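Local coordinates for Lmo2349 protein (Listeria monocytogenes, PDB 4GVO) that probably binds L-cystine or related amino acids outside the cell and hands them to an ABC transporter, as a family 3 solute-binding protein, at residues A[92-96]-A[239-243]; A[97-103]-A[167-173]. All coordinates share one frame; numbering follows the deposited sequence.

Contact 1: residues A[92-96]-A[239-243]; sequences VAYNN and SKEQY
The C-terminal Tyr-243 packs its ring over the backbone of Asn-95, in a contact between the chain end and the strand that crosses between the two lobes of this periplasmic-binding-protein fold. Residues 92-96 run from a loop into the start of strand 95-104. Residues 239-243 form the irregular tail after helix 225-234. The CA of Asn-95 sits over one face of the tyrosine ring, 3.8 Å from its centroid, in a CH-pi contact. Lys-240 CB lies over the opposite face, toward the rim, so the ring is sandwiched. Asn-95 OD1 comes 3.4 Å from Tyr-243 CE1, with amide and ring planes nearly perpendicular at 83°; its ND2 bonds to Gln-76 of the ligand pocket. The phenol OH accepts a hydrogen bond from Lys-240 N and also pairs with the carbonyl of Tyr-238. Together these hold the hydroxyl end of the ring. At the other end, water 1 joins the backbones: it donates to Ala-93 O and accepts from Tyr-243 N at 3.0 Å. The terminal carboxylate is bound by Lys-197 through Tyr-243 O. This lysine is likely to offset part of the negative charge. Lys-240 stretches out beyond CG and crosses Asn-96 at about a right angle. Lys-240 NZ donates to Asn-96 OD1 at 2.6 Å, tilted 25° from the carbonyl plane.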
loop_
_atom_site.group_PDB
_atom_site.type_symbol
_atom_site.label_atom_id
_atom_site.label_comp_id
_atom_site.label_asym_id
_atom_site.label_seq_id
_atom_site.Cartn_x
_atom_site.Cartn_y
_atom_site.Cartn_z
ATOM N N VAL A 92 13.687 -2.055 8.433
ATOM C CA VAL A 92 13.531 -0.608 8.418
ATOM C C VAL A 92 12.276 -0.209 7.628
ATOM O O VAL A 92 12.197 -0.448 6.427
ATOM C CB VAL A 92 14.789 0.062 7.852
ATOM C CG1 VAL A 92 14.620 1.577 7.824
ATOM C CG2 VAL A 92 16.045 -0.359 8.657
ATOM N N ALA A 93 11.308 0.422 8.278
ATOM C CA ALA A 93 10.068 0.831 7.616
ATOM C C ALA A 93 10.320 2.045 6.741
ATOM O O ALA A 93 11.246 2.868 6.998
ATOM C CB ALA A 93 9.030 1.197 8.686
ATOM N N TYR A 94 9.514 2.193 5.695
ATOM C CA TYR A 94 9.592 3.371 4.873
ATOM C C TYR A 94 8.279 4.140 4.674
ATOM O O TYR A 94 8.224 5.106 3.906
ATOM C CB TYR A 94 10.291 3.077 3.556
ATOM C CG TYR A 94 9.564 2.187 2.556
ATOM C CD1 TYR A 94 9.737 0.803 2.562
ATOM C CD2 TYR A 94 8.708 2.724 1.594
ATOM C CE1 TYR A 94 9.123 -0.006 1.630
ATOM C CE2 TYR A 94 8.115 1.938 0.636
ATOM C CZ TYR A 94 8.334 0.562 0.637
ATOM O OH TYR A 94 7.770 -0.277 -0.280
ATOM N N ASN A 95 7.245 3.769 5.414
ATOM C CA ASN A 95 6.014 4.567 5.486
ATOM C C ASN A 95 5.185 4.044 6.677
ATOM O O ASN A 95 5.486 2.959 7.198
ATOM C CB ASN A 95 5.168 4.512 4.194
ATOM C CG ASN A 95 4.264 5.698 4.050
ATOM O OD1 ASN A 95 4.356 6.659 4.846
ATOM N ND2 ASN A 95 3.392 5.659 3.072
ATOM N N ASN A 96 4.165 4.798 7.032
ATOM C CA ASN A 96 3.067 4.373 7.909
ATOM C C ASN A 96 1.800 4.229 7.037
ATOM O O ASN A 96 1.587 5.042 6.162
ATOM C CB ASN A 96 2.686 5.505 8.905
ATOM C CG ASN A 96 3.770 5.847 9.846
ATOM O OD1 ASN A 96 4.199 6.997 9.904
ATOM N ND2 ASN A 96 4.261 4.867 10.544
ATOM N N SER A 239 5.090 13.431 5.254
ATOM C CA SER A 239 6.510 13.286 5.070
ATOM C C SER A 239 7.210 13.358 6.441
ATOM O O SER A 239 7.018 14.312 7.216
ATOM C CB SER A 239 6.999 14.413 4.177
ATOM O OG SER A 239 8.388 14.457 4.137
ATOM N N LYS A 240 8.080 12.384 6.684
ATOM C CA LYS A 240 8.857 12.266 7.917
ATOM C C LYS A 240 10.326 11.927 7.604
ATOM O O LYS A 240 10.669 11.486 6.479
ATOM C CB LYS A 240 8.323 11.138 8.796
ATOM C CG LYS A 240 6.858 11.235 9.124
ATOM C CD LYS A 240 6.534 10.093 10.106
ATOM C CE LYS A 240 5.066 9.939 10.437
ATOM N NZ LYS A 240 4.867 8.890 11.508
ATOM N N GLU A 241 11.212 12.198 8.572
ATOM C CA GLU A 241 12.601 11.822 8.444
ATOM C C GLU A 241 12.774 10.293 8.430
ATOM O O GLU A 241 13.656 9.758 7.730
ATOM C CB GLU A 241 13.415 12.500 9.545
ATOM C CG GLU A 241 13.264 14.017 9.600
ATOM C CD GLU A 241 14.098 14.697 10.696
ATOM O OE1 GLU A 241 14.512 14.028 11.673
ATOM O OE2 GLU A 241 14.313 15.929 10.588
ATOM N N GLN A 242 11.910 9.596 9.178
ATOM C CA GLN A 242 11.971 8.148 9.277
ATOM C C GLN A 242 10.581 7.721 9.730
ATOM O O GLN A 242 9.784 8.540 10.191
ATOM C CB GLN A 242 12.988 7.661 10.303
ATOM C CG GLN A 242 12.667 8.130 11.705
ATOM C CD GLN A 242 13.660 7.635 12.709
ATOM O OE1 GLN A 242 14.852 7.829 12.560
ATOM N NE2 GLN A 242 13.153 7.010 13.762
ATOM N N TYR A 243 10.289 6.433 9.626
ATOM C CA TYR A 243 8.950 5.918 9.911
ATOM C C TYR A 243 9.028 4.832 10.950
ATOM O O TYR A 243 8.035 4.716 11.663
ATOM C CB TYR A 243 8.307 5.403 8.620
ATOM C CG TYR A 243 7.984 6.546 7.655
ATOM C CD1 TYR A 243 6.771 7.218 7.730
ATOM C CD2 TYR A 243 8.901 7.008 6.717
ATOM C CE1 TYR A 243 6.484 8.286 6.927
ATOM C CE2 TYR A 243 8.602 8.077 5.881
ATOM C CZ TYR A 243 7.384 8.724 6.003
ATOM O OH TYR A 243 7.068 9.795 5.200
ATOM O OXT TYR A 243 10.000 4.029 11.057
HETATM O O HOH W 1 12.115 4.057 9.327
#

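Contact 2: residues A[97-103]-A[167-173]; sequences FPLQLTV and ATISTPF. With HIS (histidine), chain E.
Gln-100 and Thr-102 pair with Ser-170 and Thr-168 as antiparallel hydrogen-bonded pairs, and between them Leu-101 and Ile-169 form a non-hydrogen-bonded pair. These strands belong to the mixed sheet of the solute-binding fold. The bond from Gln-100 N to Ser-170 O is 2.9 Å long and nearly straight. Gln-100 O takes two donors from opposite faces of its plane: Ser-170 N, and Thr-102 OG1 at 3.2 Å. The packing is tight at the pocket end. Thr-171 CG2 lies over one face of the Phe-97 ring, 3.6 Å from its centroid. The backbone amino N of the bound histidine stands 3.6 Å above the plane on the opposite face, over the ring centre. The edge of Phe-173 turns toward the face of Phe-97 in an offset edge-to-face pair, planes at 87°. Thr-171 OG1, anti to its own N (chi1 -164°), donates to Pro-98 O at 2.7 Å while CG2 is left to meet the ring. The looser part lies around the partly exposed Gln-100 and Pro-172. There Gln-100 OE1 only brushes Pro-172 CG at 3.8 Å, and Gln-100 NE2 bonds to Gly-190 O. The two branches of Thr-171 thus tie the strand to the start of helix 172-180 and back the pocket wall. If the ligand amino group is charged, its place over the Phe-97 ring is consistent with a cation-pi attraction.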
loop_
_atom_site.group_PDB
_atom_site.type_symbol
_atom_site.label_atom_id
_atom_site.label_comp_id
_atom_site.label_asym_id
_atom_site.label_seq_id
_atom_site.Cartn_x
_atom_site.Cartn_y
_atom_site.Cartn_z
ATOM N N PHE A 97 0.937 3.255 7.313
ATOM C CA PHE A 97 -0.253 3.051 6.505
ATOM C C PHE A 97 -1.457 2.820 7.460
ATOM O O PHE A 97 -2.106 1.769 7.426
ATOM C CB PHE A 97 -0.030 1.892 5.537
ATOM C CG PHE A 97 -0.784 1.983 4.247
ATOM C CD1 PHE A 97 -2.143 1.690 4.160
ATOM C CD2 PHE A 97 -0.122 2.360 3.081
ATOM C CE1 PHE A 97 -2.812 1.765 2.937
ATOM C CE2 PHE A 97 -0.791 2.473 1.892
ATOM C CZ PHE A 97 -2.136 2.154 1.817
ATOM N N PRO A 98 -1.804 3.849 8.267
ATOM C CA PRO A 98 -2.919 3.674 9.211
ATOM C C PRO A 98 -4.232 3.614 8.438
ATOM O O PRO A 98 -4.509 4.470 7.577
ATOM C CB PRO A 98 -2.847 4.919 10.096
ATOM C CG PRO A 98 -2.141 5.918 9.265
ATOM C CD PRO A 98 -1.139 5.135 8.467
ATOM N N LEU A 99 -5.061 2.620 8.712
ATOM C CA LEU A 99 -6.304 2.386 7.967
ATOM C C LEU A 99 -7.540 2.870 8.729
ATOM O O LEU A 99 -7.674 2.638 9.917
ATOM C CB LEU A 99 -6.479 0.891 7.699
ATOM C CG LEU A 99 -5.453 0.270 6.724
ATOM C CD1 LEU A 99 -5.688 -1.254 6.615
ATOM C CD2 LEU A 99 -5.494 0.968 5.366
ATOM N N GLN A 100 -8.436 3.508 8.009
ATOM C CA GLN A 100 -9.730 3.924 8.497
ATOM C C GLN A 100 -10.796 3.615 7.465
ATOM O O GLN A 100 -10.514 3.655 6.254
ATOM C CB GLN A 100 -9.782 5.438 8.783
ATOM C CG GLN A 100 -9.037 5.838 10.050
ATOM C CD GLN A 100 -8.858 7.323 10.154
ATOM O OE1 GLN A 100 -7.963 7.867 9.569
ATOM N NE2 GLN A 100 -9.781 7.992 10.871
ATOM N N LEU A 101 -12.021 3.379 7.912
ATOM C CA LEU A 101 -13.153 3.418 7.002
ATOM C C LEU A 101 -13.138 4.724 6.240
ATOM O O LEU A 101 -12.797 5.776 6.769
ATOM C CB LEU A 101 -14.468 3.269 7.710
ATOM C CG LEU A 101 -14.713 1.980 8.488
ATOM C CD1 LEU A 101 -16.076 2.019 9.173
ATOM C CD2 LEU A 101 -14.569 0.742 7.587
ATOM N N THR A 102 -13.512 4.632 4.971
ATOM C CA THR A 102 -13.466 5.780 4.082
ATOM C C THR A 102 -14.802 5.792 3.331
ATOM O O THR A 102 -15.277 4.769 2.865
ATOM C CB THR A 102 -12.266 5.647 3.142
ATOM O OG1 THR A 102 -11.062 5.738 3.911
ATOM C CG2 THR A 102 -12.262 6.764 2.084
ATOM N N VAL A 103 -15.425 6.967 3.280
ATOM C CA VAL A 103 -16.763 7.143 2.735
ATOM C C VAL A 103 -16.819 8.370 1.824
ATOM O O VAL A 103 -15.887 9.157 1.756
ATOM C CB VAL A 103 -17.784 7.297 3.881
ATOM C CG1 VAL A 103 -17.864 6.019 4.734
ATOM C CG2 VAL A 103 -17.451 8.536 4.731
ATOM N N ALA A 167 -18.879 2.143 1.887
ATOM C CA ALA A 167 -17.574 2.462 2.463
ATOM C C ALA A 167 -16.500 1.650 1.807
ATOM O O ALA A 167 -16.795 0.646 1.143
ATOM C CB ALA A 167 -17.533 2.206 3.992
ATOM N N THR A 168 -15.271 2.142 1.966
ATOM C CA THR A 168 -14.072 1.362 1.679
ATOM C C THR A 168 -13.163 1.470 2.919
ATOM O O THR A 168 -13.591 1.960 3.975
ATOM C CB THR A 168 -13.380 1.862 0.386
ATOM O OG1 THR A 168 -12.303 0.975 0.048
ATOM C CG2 THR A 168 -12.861 3.274 0.494
ATOM N N ILE A 169 -11.913 1.021 2.775
ATOM C CA ILE A 169 -10.895 1.168 3.811
ATOM C C ILE A 169 -9.650 1.723 3.142
ATOM O O ILE A 169 -9.264 1.268 2.064
ATOM C CB ILE A 169 -10.667 -0.140 4.577
ATOM C CG1 ILE A 169 -9.798 0.102 5.826
ATOM C CG2 ILE A 169 -10.169 -1.308 3.706
ATOM C CD1 ILE A 169 -9.754 -1.097 6.740
ATOM N N SER A 170 -9.096 2.788 3.715
ATOM C CA SER A 170 -7.971 3.475 3.094
ATOM C C SER A 170 -7.132 4.224 4.111
ATOM O O SER A 170 -7.360 4.068 5.322
ATOM C CB SER A 170 -8.403 4.422 1.940
ATOM O OG SER A 170 -7.250 4.695 1.082
ATOM N N THR A 171 -6.124 4.970 3.646
ATOM C CA THR A 171 -5.217 5.692 4.529
ATOM C C THR A 171 -5.241 7.165 4.118
ATOM O O THR A 171 -5.346 7.455 2.926
ATOM C CB THR A 171 -3.812 5.072 4.520
ATOM O OG1 THR A 171 -3.065 5.551 5.631
ATOM C CG2 THR A 171 -3.069 5.286 3.219
ATOM N N PRO A 172 -5.104 8.084 5.078
ATOM C CA PRO A 172 -5.167 9.503 4.747
ATOM C C PRO A 172 -4.284 9.983 3.596
ATOM O O PRO A 172 -4.767 10.778 2.769
ATOM C CB PRO A 172 -4.846 10.174 6.035
ATOM C CG PRO A 172 -5.495 9.277 7.030
ATOM C CD PRO A 172 -5.189 7.886 6.535
ATOM N N PHE A 173 -3.007 9.560 3.476
ATOM C CA PHE A 173 -2.184 10.128 2.407
ATOM C C PHE A 173 -2.782 9.819 1.053
ATOM O O PHE A 173 -2.680 10.611 0.124
ATOM C CB PHE A 173 -0.685 9.720 2.485
ATOM C CG PHE A 173 -0.328 8.418 1.831
ATOM C CD1 PHE A 173 -0.158 8.329 0.457
ATOM C CD2 PHE A 173 -0.067 7.274 2.591
ATOM C CE1 PHE A 173 0.237 7.135 -0.137
ATOM C CE2 PHE A 173 0.278 6.063 1.998
ATOM C CZ PHE A 173 0.430 5.982 0.639
HETATM N N HIS E . -0.897 -1.309 1.922
HETATM C CA HIS E . -1.543 -2.429 1.170
HETATM C C HIS E . -1.244 -3.770 1.750
HETATM O O HIS E . -0.353 -3.863 2.607
HETATM C CB HIS E . -1.113 -2.398 -0.286
HETATM C CG HIS E . -1.969 -1.491 -1.117
HETATM N ND1 HIS E . -2.021 -0.171 -0.884
HETATM C CD2 HIS E . -2.887 -1.749 -2.163
HETATM C CE1 HIS E . -2.912 0.388 -1.741
HETATM N NE2 HIS E . -3.406 -0.581 -2.527
HETATM O OXT HIS E . -1.905 -4.766 1.374
#

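Both contacts use strand 95-104, but at different points. Contact 1 takes its beginning, and contact 2 takes the following residues, 97-103, which from Gln-100 on pair with strand 168-170. Contact 2 is the buried one and covers more than twice the area. It relies on paired backbone bonds and aromatic packing. Contact 1 is only partly buried. Its irregular tail makes no direct backbone bond to 92-96, so one ring, one lysine and a bridging water do the joining. The two meet where Asn-95 ND2 packs 3.3 Å from Phe-173 CE2. Phe-97 of contact 2 touches the bound ligands, histidine and S-oxy cysteine, whereas contact 1 stands a step back from them.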